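Local coordinates for oxidoreductase, NAD-binding/iron-sulfur cluster-binding protein (Nitratireductor pacificus pht-3B, PDB 6ZXU), which probably strips halogen from organohalide substrates by reductive dehalogenation at a bound cobalamin, with two [4Fe-4S] clusters likely to supply the electrons, at residues E46-V54 with R247-E257; Q57-G65 with V222-R233. All blocks are in the same frame, centred on the assembly; numbering follows the deposited sequence.

Contact 1: residues E46-V54 with R247-E257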
loop_
_atom_site.group_PDB
_atom_site.type_symbol
_atom_site.label_atom_id
_atom_site.label_comp_id
_atom_site.label_asym_id
_atom_site.label_seq_id
_atom_site.Cartn_x
_atom_site.Cartn_y
_atom_site.Cartn_z
ATOM N N GLU A 46 -3.404 -25.859 -3.944
ATOM C CA GLU A 46 -3.366 -26.875 -4.952
ATOM C C GLU A 46 -2.886 -28.227 -4.455
ATOM O O GLU A 46 -2.904 -29.201 -5.210
ATOM C CB GLU A 46 -2.529 -26.397 -6.165
ATOM C CG GLU A 46 -0.997 -26.457 -5.971
ATOM C CD GLU A 46 -0.363 -25.257 -5.172
ATOM O OE1 GLU A 46 -1.106 -24.361 -4.659
ATOM O OE2 GLU A 46 0.887 -25.255 -5.033
ATOM N N ARG A 47 -2.437 -28.344 -3.215
ATOM C CA ARG A 47 -2.026 -29.627 -2.656
ATOM C C ARG A 47 -3.050 -30.189 -1.698
ATOM O O ARG A 47 -2.770 -31.178 -1.025
ATOM C CB ARG A 47 -0.652 -29.445 -1.954
ATOM C CG ARG A 47 0.452 -29.174 -2.946
ATOM C CD ARG A 47 1.790 -29.170 -2.234
ATOM N NE ARG A 47 2.896 -28.962 -3.168
ATOM C CZ ARG A 47 3.656 -29.930 -3.664
ATOM N NH1 ARG A 47 3.437 -31.197 -3.359
ATOM N NH2 ARG A 47 4.653 -29.624 -4.499
ATOM N N LEU A 48 -4.225 -29.587 -1.612
ATOM C CA LEU A 48 -5.262 -30.097 -0.724
ATOM C C LEU A 48 -6.122 -31.113 -1.494
ATOM O O LEU A 48 -6.326 -30.982 -2.706
ATOM C CB LEU A 48 -6.144 -28.993 -0.239
ATOM C CG LEU A 48 -5.356 -27.932 0.564
ATOM C CD1 LEU A 48 -6.284 -26.857 1.015
ATOM C CD2 LEU A 48 -4.631 -28.522 1.748
ATOM N N ALA A 49 -6.675 -32.071 -0.750
ATOM C CA ALA A 49 -7.530 -33.097 -1.340
ATOM C C ALA A 49 -8.873 -32.479 -1.729
ATOM O O ALA A 49 -9.493 -31.827 -0.936
ATOM C CB ALA A 49 -7.763 -34.190 -0.341
ATOM N N ARG A 50 -9.278 -32.701 -2.962
ATOM C CA ARG A 50 -10.512 -32.180 -3.525
ATOM C C ARG A 50 -11.340 -33.301 -4.231
ATOM O O ARG A 50 -10.829 -34.347 -4.597
ATOM C CB ARG A 50 -10.164 -31.111 -4.514
ATOM C CG ARG A 50 -9.653 -29.857 -3.816
ATOM C CD ARG A 50 -9.363 -28.718 -4.775
ATOM N NE ARG A 50 -8.516 -27.785 -4.036
ATOM C CZ ARG A 50 -8.943 -26.857 -3.214
ATOM N NH1 ARG A 50 -10.255 -26.646 -3.056
ATOM N NH2 ARG A 50 -8.032 -26.123 -2.530
ATOM N N VAL A 51 -12.627 -33.059 -4.343
ATOM C CA VAL A 51 -13.557 -33.869 -5.074
ATOM C C VAL A 51 -14.413 -32.964 -5.963
ATOM O O VAL A 51 -14.397 -31.717 -5.810
ATOM C CB VAL A 51 -14.439 -34.672 -4.120
ATOM C CG1 VAL A 51 -13.603 -35.631 -3.272
ATOM C CG2 VAL A 51 -15.255 -33.785 -3.251
ATOM N N ASP A 52 -15.183 -33.551 -6.878
ATOM C CA ASP A 52 -15.957 -32.749 -7.841
ATOM C C ASP A 52 -17.153 -32.044 -7.228
ATOM O O ASP A 52 -17.542 -30.966 -7.728
ATOM C CB ASP A 52 -16.404 -33.627 -9.036
ATOM C CG ASP A 52 -15.261 -33.870 -10.092
ATOM O OD1 ASP A 52 -14.101 -33.409 -9.879
ATOM O OD2 ASP A 52 -15.513 -34.555 -11.167
ATOM N N ASP A 53 -17.775 -32.621 -6.203
ATOM C CA ASP A 53 -19.022 -32.085 -5.655
ATOM C C ASP A 53 -19.160 -32.534 -4.224
ATOM O O ASP A 53 -18.617 -33.544 -3.802
ATOM C CB ASP A 53 -20.307 -32.599 -6.350
ATOM C CG ASP A 53 -20.488 -32.096 -7.767
ATOM O OD1 ASP A 53 -19.839 -32.719 -8.696
ATOM O OD2 ASP A 53 -21.347 -31.121 -7.972
ATOM N N VAL A 54 -19.915 -31.759 -3.465
ATOM C CA VAL A 54 -20.256 -32.185 -2.102
ATOM C C VAL A 54 -21.703 -31.848 -1.873
ATOM O O VAL A 54 -22.259 -31.019 -2.565
ATOM C CB VAL A 54 -19.396 -31.533 -0.972
ATOM C CG1 VAL A 54 -17.959 -32.053 -1.058
ATOM C CG2 VAL A 54 -19.426 -29.999 -1.008
ATOM N N ARG A 247 -12.983 -26.870 -7.407
ATOM C CA ARG A 247 -13.640 -28.022 -6.825
ATOM C C ARG A 247 -13.655 -27.949 -5.351
ATOM O O ARG A 247 -12.698 -27.503 -4.749
ATOM C CB ARG A 247 -12.899 -29.285 -7.345
ATOM C CG ARG A 247 -12.892 -29.339 -8.852
ATOM C CD ARG A 247 -11.926 -30.305 -9.498
ATOM N NE ARG A 247 -12.179 -31.647 -9.060
ATOM C CZ ARG A 247 -11.287 -32.426 -8.474
ATOM N NH1 ARG A 247 -10.040 -31.996 -8.227
ATOM N NH2 ARG A 247 -11.645 -33.680 -8.145
ATOM N N PRO A 248 -14.724 -28.428 -4.704
ATOM C CA PRO A 248 -14.724 -28.460 -3.269
ATOM C C PRO A 248 -13.665 -29.351 -2.598
ATOM O O PRO A 248 -13.051 -30.218 -3.221
ATOM C CB PRO A 248 -16.118 -28.986 -2.935
ATOM C CG PRO A 248 -16.518 -29.713 -4.198
ATOM C CD PRO A 248 -15.971 -28.899 -5.293
ATOM N N LEU A 249 -13.463 -29.125 -1.320
ATOM C CA LEU A 249 -12.504 -29.884 -0.575
ATOM C C LEU A 249 -13.106 -31.258 -0.291
ATOM O O LEU A 249 -14.314 -31.380 -0.050
ATOM C CB LEU A 249 -12.150 -29.179 0.751
ATOM C CG LEU A 249 -11.467 -27.819 0.666
ATOM C CD1 LEU A 249 -11.561 -27.116 2.019
ATOM C CD2 LEU A 249 -10.033 -27.970 0.245
ATOM N N ALA A 250 -12.259 -32.279 -0.250
ATOM C CA ALA A 250 -12.710 -33.561 0.200
ATOM C C ALA A 250 -13.397 -33.419 1.560
ATOM O O ALA A 250 -12.831 -32.868 2.486
ATOM C CB ALA A 250 -11.545 -34.557 0.294
ATOM N N PRO A 251 -14.593 -33.988 1.719
ATOM C CA PRO A 251 -15.366 -33.549 2.874
ATOM C C PRO A 251 -14.975 -34.174 4.178
ATOM O O PRO A 251 -15.377 -33.651 5.209
ATOM C CB PRO A 251 -16.802 -33.922 2.487
ATOM C CG PRO A 251 -16.688 -34.925 1.428
ATOM C CD PRO A 251 -15.431 -34.645 0.697
ATOM N N GLU A 252 -14.267 -35.295 4.141
ATOM C CA GLU A 252 -13.899 -36.043 5.332
ATOM C C GLU A 252 -12.411 -36.283 5.353
ATOM O O GLU A 252 -11.794 -36.588 4.347
ATOM C CB GLU A 252 -14.656 -37.422 5.390
ATOM N N GLY A 253 -11.831 -36.199 6.543
ATOM C CA GLY A 253 -10.453 -36.624 6.719
ATOM C C GLY A 253 -9.413 -35.552 6.434
ATOM O O GLY A 253 -9.717 -34.397 6.126
ATOM N N ASP A 254 -8.174 -35.971 6.479
ATOM C CA ASP A 254 -7.037 -35.092 6.408
ATOM C C ASP A 254 -6.906 -34.514 5.002
ATOM O O ASP A 254 -6.847 -35.258 4.028
ATOM C CB ASP A 254 -5.789 -35.958 6.701
ATOM C CG ASP A 254 -4.545 -35.165 6.987
ATOM O OD1 ASP A 254 -4.367 -34.002 6.584
ATOM O OD2 ASP A 254 -3.708 -35.761 7.705
ATOM N N LEU A 255 -6.814 -33.198 4.905
ATOM C CA LEU A 255 -6.755 -32.596 3.590
ATOM C C LEU A 255 -5.395 -32.559 3.008
ATOM O O LEU A 255 -5.222 -32.257 1.829
ATOM C CB LEU A 255 -7.328 -31.189 3.665
ATOM C CG LEU A 255 -8.830 -31.104 3.854
ATOM C CD1 LEU A 255 -9.227 -29.619 4.038
ATOM C CD2 LEU A 255 -9.570 -31.716 2.684
ATOM N N GLY A 256 -4.387 -32.786 3.842
ATOM C CA GLY A 256 -3.011 -32.686 3.403
ATOM C C GLY A 256 -2.293 -31.377 3.779
ATOM O O GLY A 256 -1.244 -31.065 3.176
ATOM N N GLU A 257 -2.836 -30.619 4.726
ATOM C CA GLU A 257 -2.283 -29.321 5.124
ATOM C C GLU A 257 -0.933 -29.447 5.799
ATOM O O GLU A 257 -0.168 -28.499 5.811
ATOM C CB GLU A 257 -3.163 -28.615 6.165
ATOM C CG GLU A 257 -4.468 -28.095 5.659
ATOM C CD GLU A 257 -5.456 -27.732 6.812
ATOM O OE1 GLU A 257 -6.560 -28.431 6.828
ATOM O OE2 GLU A 257 -5.168 -26.763 7.663
HETATM O O HOH W 1 -0.677 -32.175 0.723
HETATM O O HOH W 2 -9.295 -35.000 -6.993
#
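L48 turns its CD1 methyl onto CD2 of L249 at 4.0 Å, and its CD2 leans on the aliphatic CG of E257, so its two branches touch residues eight positions apart in 247-257. L249 pairs with R50 in an isolated antiparallel beta bridge, a non-hydrogen-bonded pair, and L48 packs beside it. Small residues fit here: the CB atoms of A49 and A250 meet at 3.9 Å, short side chains that let the backbones come close. V54 divides its methyls between two prolines, CG1 on P251 and CG2 on P248. The backbone bonds of the bridge run from A250 N to A49 O and from V51 N to P248 O, and A49 N bonds to L255 O. G256 has a positive phi (100°), at which a CB would press on the L255 carbonyl oxygen. R50, extended from CG to NE, carries NH1 to R247 O (3.1 Å), which lies in the guanidinium plane, while L249 CD2 covers one face of that plane. R50 NH2 binds L45 O, and NH1 has a second acceptor in G214 O. With alanine in place of R50, the carbonyls of R247 and L45 would probably lose these donors and L249 CD2 the flat group it lies against. At the outer edge R247, bent at chi3 (59°), brings NE to D52 OD1 at 2.7 Å, nearly in line with the C-O bond. The carboxylate and guanidinium planes stand 86° apart, so the salt bridge uses one oxygen, with a weak bond from NH2. Water 2 closes this edge, accepting from R247 NH2 and donating to R50 O, each at 2.9 Å.

Contact 2: residues Q57-G65 with V222-R233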
loop_
_atom_site.group_PDB
_atom_site.type_symbol
_atom_site.label_atom_id
_atom_site.label_comp_id
_atom_site.label_asym_id
_atom_site.label_seq_id
_atom_site.Cartn_x
_atom_site.Cartn_y
_atom_site.Cartn_z
ATOM N N GLN A 57 -24.883 -28.304 3.106
ATOM C CA GLN A 57 -25.416 -28.464 4.451
ATOM C C GLN A 57 -25.407 -27.135 5.192
ATOM O O GLN A 57 -24.737 -26.223 4.824
ATOM C CB GLN A 57 -24.635 -29.472 5.240
ATOM C CG GLN A 57 -23.153 -29.220 5.202
ATOM C CD GLN A 57 -22.351 -30.262 5.992
ATOM O OE1 GLN A 57 -22.843 -30.834 6.970
ATOM N NE2 GLN A 57 -21.105 -30.475 5.594
ATOM N N PRO A 58 -26.194 -27.007 6.221
ATOM C CA PRO A 58 -26.230 -25.660 6.788
ATOM C C PRO A 58 -24.916 -25.279 7.519
ATOM O O PRO A 58 -24.290 -26.131 8.153
ATOM C CB PRO A 58 -27.407 -25.721 7.773
ATOM C CG PRO A 58 -27.593 -27.192 8.081
ATOM C CD PRO A 58 -27.147 -27.934 6.832
ATOM N N ALA A 59 -24.557 -23.980 7.464
ATOM C CA ALA A 59 -23.280 -23.485 8.031
ATOM C C ALA A 59 -23.223 -21.952 8.190
ATOM O O ALA A 59 -23.822 -21.242 7.452
ATOM C CB ALA A 59 -22.125 -23.904 7.151
ATOM N N ARG A 60 -22.511 -21.502 9.197
ATOM C CA ARG A 60 -22.293 -20.075 9.413
ATOM C C ARG A 60 -20.785 -19.791 9.405
ATOM O O ARG A 60 -19.971 -20.681 9.588
ATOM C CB ARG A 60 -22.883 -19.612 10.755
ATOM C CG ARG A 60 -22.196 -20.222 11.973
ATOM C CD ARG A 60 -22.586 -19.466 13.244
ATOM N NE ARG A 60 -21.988 -19.997 14.477
ATOM C CZ ARG A 60 -20.716 -19.780 14.889
ATOM N NH1 ARG A 60 -19.850 -19.043 14.164
ATOM N NH2 ARG A 60 -20.284 -20.340 16.016
ATOM N N GLN A 61 -20.465 -18.508 9.234
ATOM C CA GLN A 61 -19.112 -18.008 9.297
ATOM C C GLN A 61 -18.638 -17.989 10.708
ATOM O O GLN A 61 -19.424 -17.864 11.612
ATOM C CB GLN A 61 -19.014 -16.612 8.721
ATOM C CG GLN A 61 -19.335 -16.501 7.261
ATOM C CD GLN A 61 -19.019 -15.132 6.725
ATOM O OE1 GLN A 61 -17.868 -14.780 6.626
ATOM N NE2 GLN A 61 -20.024 -14.378 6.324
ATOM N N PRO A 62 -17.311 -18.149 10.925
ATOM C CA PRO A 62 -16.715 -17.861 12.227
ATOM C C PRO A 62 -17.053 -16.483 12.780
ATOM O O PRO A 62 -17.260 -15.539 12.044
ATOM C CB PRO A 62 -15.184 -17.903 11.960
ATOM C CG PRO A 62 -15.047 -18.761 10.745
ATOM C CD PRO A 62 -16.270 -18.489 9.919
ATOM N N GLU A 63 -17.086 -16.427 14.089
ATOM C CA GLU A 63 -17.453 -15.235 14.837
ATOM C C GLU A 63 -16.433 -15.021 15.919
ATOM O O GLU A 63 -15.673 -15.924 16.251
ATOM C CB GLU A 63 -18.832 -15.419 15.525
ATOM C CG GLU A 63 -20.006 -15.419 14.540
ATOM C CD GLU A 63 -20.304 -14.036 13.918
ATOM O OE1 GLU A 63 -21.278 -13.943 13.070
ATOM O OE2 GLU A 63 -19.618 -13.023 14.317
ATOM N N ASP A 64 -16.463 -13.833 16.514
ATOM C CA ASP A 64 -15.625 -13.567 17.707
ATOM C C ASP A 64 -16.105 -14.360 18.939
ATOM O O ASP A 64 -17.308 -14.577 19.107
ATOM C CB ASP A 64 -15.688 -12.103 18.118
ATOM C CG ASP A 64 -15.088 -11.196 17.106
ATOM O OD1 ASP A 64 -15.861 -10.851 16.161
ATOM O OD2 ASP A 64 -13.900 -10.691 17.334
ATOM N N GLY A 65 -15.138 -14.767 19.776
ATOM C CA GLY A 65 -15.409 -15.454 21.049
ATOM C C GLY A 65 -16.068 -14.562 22.091
ATOM O O GLY A 65 -16.994 -14.999 22.775
ATOM N N VAL A 222 -20.284 -24.860 11.572
ATOM C CA VAL A 222 -19.431 -23.661 11.409
ATOM C C VAL A 222 -18.418 -23.980 10.339
ATOM O O VAL A 222 -17.883 -25.079 10.297
ATOM C CB VAL A 222 -18.695 -23.280 12.719
ATOM C CG1 VAL A 222 -18.003 -21.955 12.582
ATOM C CG2 VAL A 222 -19.660 -23.167 13.886
ATOM N N LEU A 223 -18.171 -23.030 9.460
ATOM C CA LEU A 223 -17.140 -23.154 8.442
ATOM C C LEU A 223 -15.746 -23.173 9.031
ATOM O O LEU A 223 -15.475 -22.490 10.002
ATOM C CB LEU A 223 -17.208 -22.009 7.473
ATOM C CG LEU A 223 -18.414 -21.918 6.570
ATOM C CD1 LEU A 223 -18.251 -20.670 5.741
ATOM C CD2 LEU A 223 -18.546 -23.160 5.691
ATOM N N VAL A 224 -14.917 -24.054 8.486
ATOM C CA VAL A 224 -13.524 -24.254 8.884
ATOM C C VAL A 224 -12.683 -24.260 7.619
ATOM O O VAL A 224 -12.941 -25.010 6.699
ATOM C CB VAL A 224 -13.298 -25.559 9.674
ATOM C CG1 VAL A 224 -11.813 -25.726 9.968
ATOM C CG2 VAL A 224 -14.015 -25.544 11.021
ATOM N N ALA A 225 -11.733 -23.353 7.502
ATOM C CA ALA A 225 -10.903 -23.286 6.274
ATOM C C ALA A 225 -9.549 -23.799 6.575
ATOM O O ALA A 225 -8.994 -23.458 7.626
ATOM C CB ALA A 225 -10.808 -21.845 5.768
ATOM N N PRO A 226 -9.002 -24.664 5.710
ATOM C CA PRO A 226 -7.592 -25.045 5.884
ATOM C C PRO A 226 -6.709 -23.770 5.945
ATOM O O PRO A 226 -6.978 -22.797 5.238
ATOM C CB PRO A 226 -7.273 -25.847 4.597
ATOM C CG PRO A 226 -8.244 -25.351 3.601
ATOM C CD PRO A 226 -9.503 -25.087 4.398
ATOM N N PHE A 227 -5.713 -23.810 6.809
ATOM C CA PHE A 227 -4.724 -22.784 6.989
ATOM C C PHE A 227 -5.153 -21.553 7.762
ATOM O O PHE A 227 -4.348 -20.900 8.345
ATOM C CB PHE A 227 -4.168 -22.322 5.604
ATOM C CG PHE A 227 -3.520 -23.401 4.765
ATOM C CD1 PHE A 227 -2.394 -24.079 5.222
ATOM C CD2 PHE A 227 -3.988 -23.695 3.506
ATOM C CE1 PHE A 227 -1.780 -25.023 4.459
ATOM C CE2 PHE A 227 -3.341 -24.610 2.708
ATOM C CZ PHE A 227 -2.252 -25.301 3.192
ATOM N N LEU A 228 -6.433 -21.201 7.777
ATOM C CA LEU A 228 -6.907 -19.943 8.395
ATOM C C LEU A 228 -7.406 -20.201 9.789
ATOM O O LEU A 228 -8.541 -20.043 10.118
ATOM C CB LEU A 228 -7.946 -19.302 7.530
ATOM C CG LEU A 228 -7.611 -19.078 6.085
ATOM C CD1 LEU A 228 -8.682 -18.179 5.448
ATOM C CD2 LEU A 228 -6.213 -18.551 5.767
ATOM N N ARG A 229 -6.475 -20.588 10.636
ATOM C CA ARG A 229 -6.730 -21.064 11.946
ATOM C C ARG A 229 -7.210 -19.981 12.921
ATOM O O ARG A 229 -7.795 -20.289 13.953
ATOM C CB ARG A 229 -5.436 -21.733 12.476
ATOM C CG ARG A 229 -4.995 -22.994 11.703
ATOM N N ARG A 230 -7.033 -18.718 12.580
ATOM C CA ARG A 230 -7.629 -17.685 13.413
ATOM C C ARG A 230 -9.143 -17.427 13.210
ATOM O O ARG A 230 -9.729 -16.681 13.968
ATOM C CB ARG A 230 -6.840 -16.368 13.255
ATOM C CG ARG A 230 -5.415 -16.600 13.520
ATOM C CD ARG A 230 -4.688 -15.301 13.852
ATOM N NE ARG A 230 -4.110 -14.721 12.674
ATOM C CZ ARG A 230 -2.834 -14.920 12.285
ATOM N NH1 ARG A 230 -1.996 -15.647 12.989
ATOM N NH2 ARG A 230 -2.407 -14.321 11.184
ATOM N N GLY A 231 -9.756 -18.034 12.212
ATOM C CA GLY A 231 -11.044 -17.623 11.772
ATOM C C GLY A 231 -10.930 -16.709 10.593
ATOM O O GLY A 231 -9.838 -16.314 10.194
ATOM N N PHE A 232 -12.063 -16.427 9.960
ATOM C CA PHE A 232 -12.093 -15.715 8.725
ATOM C C PHE A 232 -13.553 -15.215 8.476
ATOM O O PHE A 232 -14.480 -15.652 9.144
ATOM C CB PHE A 232 -11.637 -16.597 7.553
ATOM C CG PHE A 232 -12.530 -17.776 7.320
ATOM C CD1 PHE A 232 -12.334 -18.942 8.020
ATOM C CD2 PHE A 232 -13.600 -17.690 6.468
ATOM C CE1 PHE A 232 -13.179 -20.032 7.834
ATOM C CE2 PHE A 232 -14.441 -18.797 6.257
ATOM C CZ PHE A 232 -14.229 -19.945 6.932
ATOM N N ARG A 233 -13.689 -14.316 7.500
ATOM C CA ARG A 233 -14.942 -13.885 6.965
ATOM C C ARG A 233 -14.886 -13.933 5.476
ATOM O O ARG A 233 -13.790 -14.003 4.900
ATOM C CB ARG A 233 -15.345 -12.477 7.468
ATOM C CG ARG A 233 -15.321 -12.352 8.960
ATOM C CD ARG A 233 -16.451 -13.106 9.690
ATOM N NE ARG A 233 -17.716 -12.429 9.447
ATOM C CZ ARG A 233 -18.876 -12.727 10.023
ATOM N NH1 ARG A 233 -19.000 -13.673 10.920
ATOM N NH2 ARG A 233 -19.919 -11.979 9.724
#
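V222 lies alongside R60 and lays CG2 over one face of its guanidinium, 3.6 Å from NH2, a broad branched support. That group is held by its own segment, since R60 NH1 binds Q61 O in the guanidinium plane. Next, L223 N gives R60 O a nearly straight bond (173°), one bond of the isolated bridge that pairs R60 with V222, and L223 CD2 rests on the CB of A59. The chain returns through a type I turn, L228 to G231; the positive phi of G231 suits glycine, and its CA sits beside P62. F232 offers a ring face to P62, whose CG stands 4.0 Å from the centroid in a CH-pi contact, while F232 O is buried without a partner. R233, folded at chi2 and chi3 (both -71°), sends NH1 to P62 O at 2.8 Å and forms a salt bridge with E63 OE1 (3.1 Å), approached from above the carboxylate plane. The Q61 amide stacks over the guanidinium, its OE1 bonded to L234 N, and D173 of helix 168-190 forms a second salt bridge at R233 NE. An extended segment is thus fastened to hairpin 217-224 and to the start of strand 232-239, an inner strand of a four-stranded antiparallel sheet.

Contact 2 is nested within the chain loop that contact 1 closes, and their centres lie 16 Å apart. They meet at P226 and F227, in the loop between strands 222-224 and 232-239: P226 CG packs on L48 CD1 at 3.6 Å and P226 CD on L249 CD1 at 3.7 Å, so the leucine pair of contact 1 continues into contact 2. E257 OE2 probably accepts a hydrogen bond from F227 N (3.1 Å). Together they tie residues 46-65, which precede helix 74-85, to both sides of strand 232-239 in sequence. The centre of contact 1 lies about 34 Å, and that of contact 2 about 27 Å, from the centre of the chain, away from the cobalamin and iron-sulfur sites; both are structural packing.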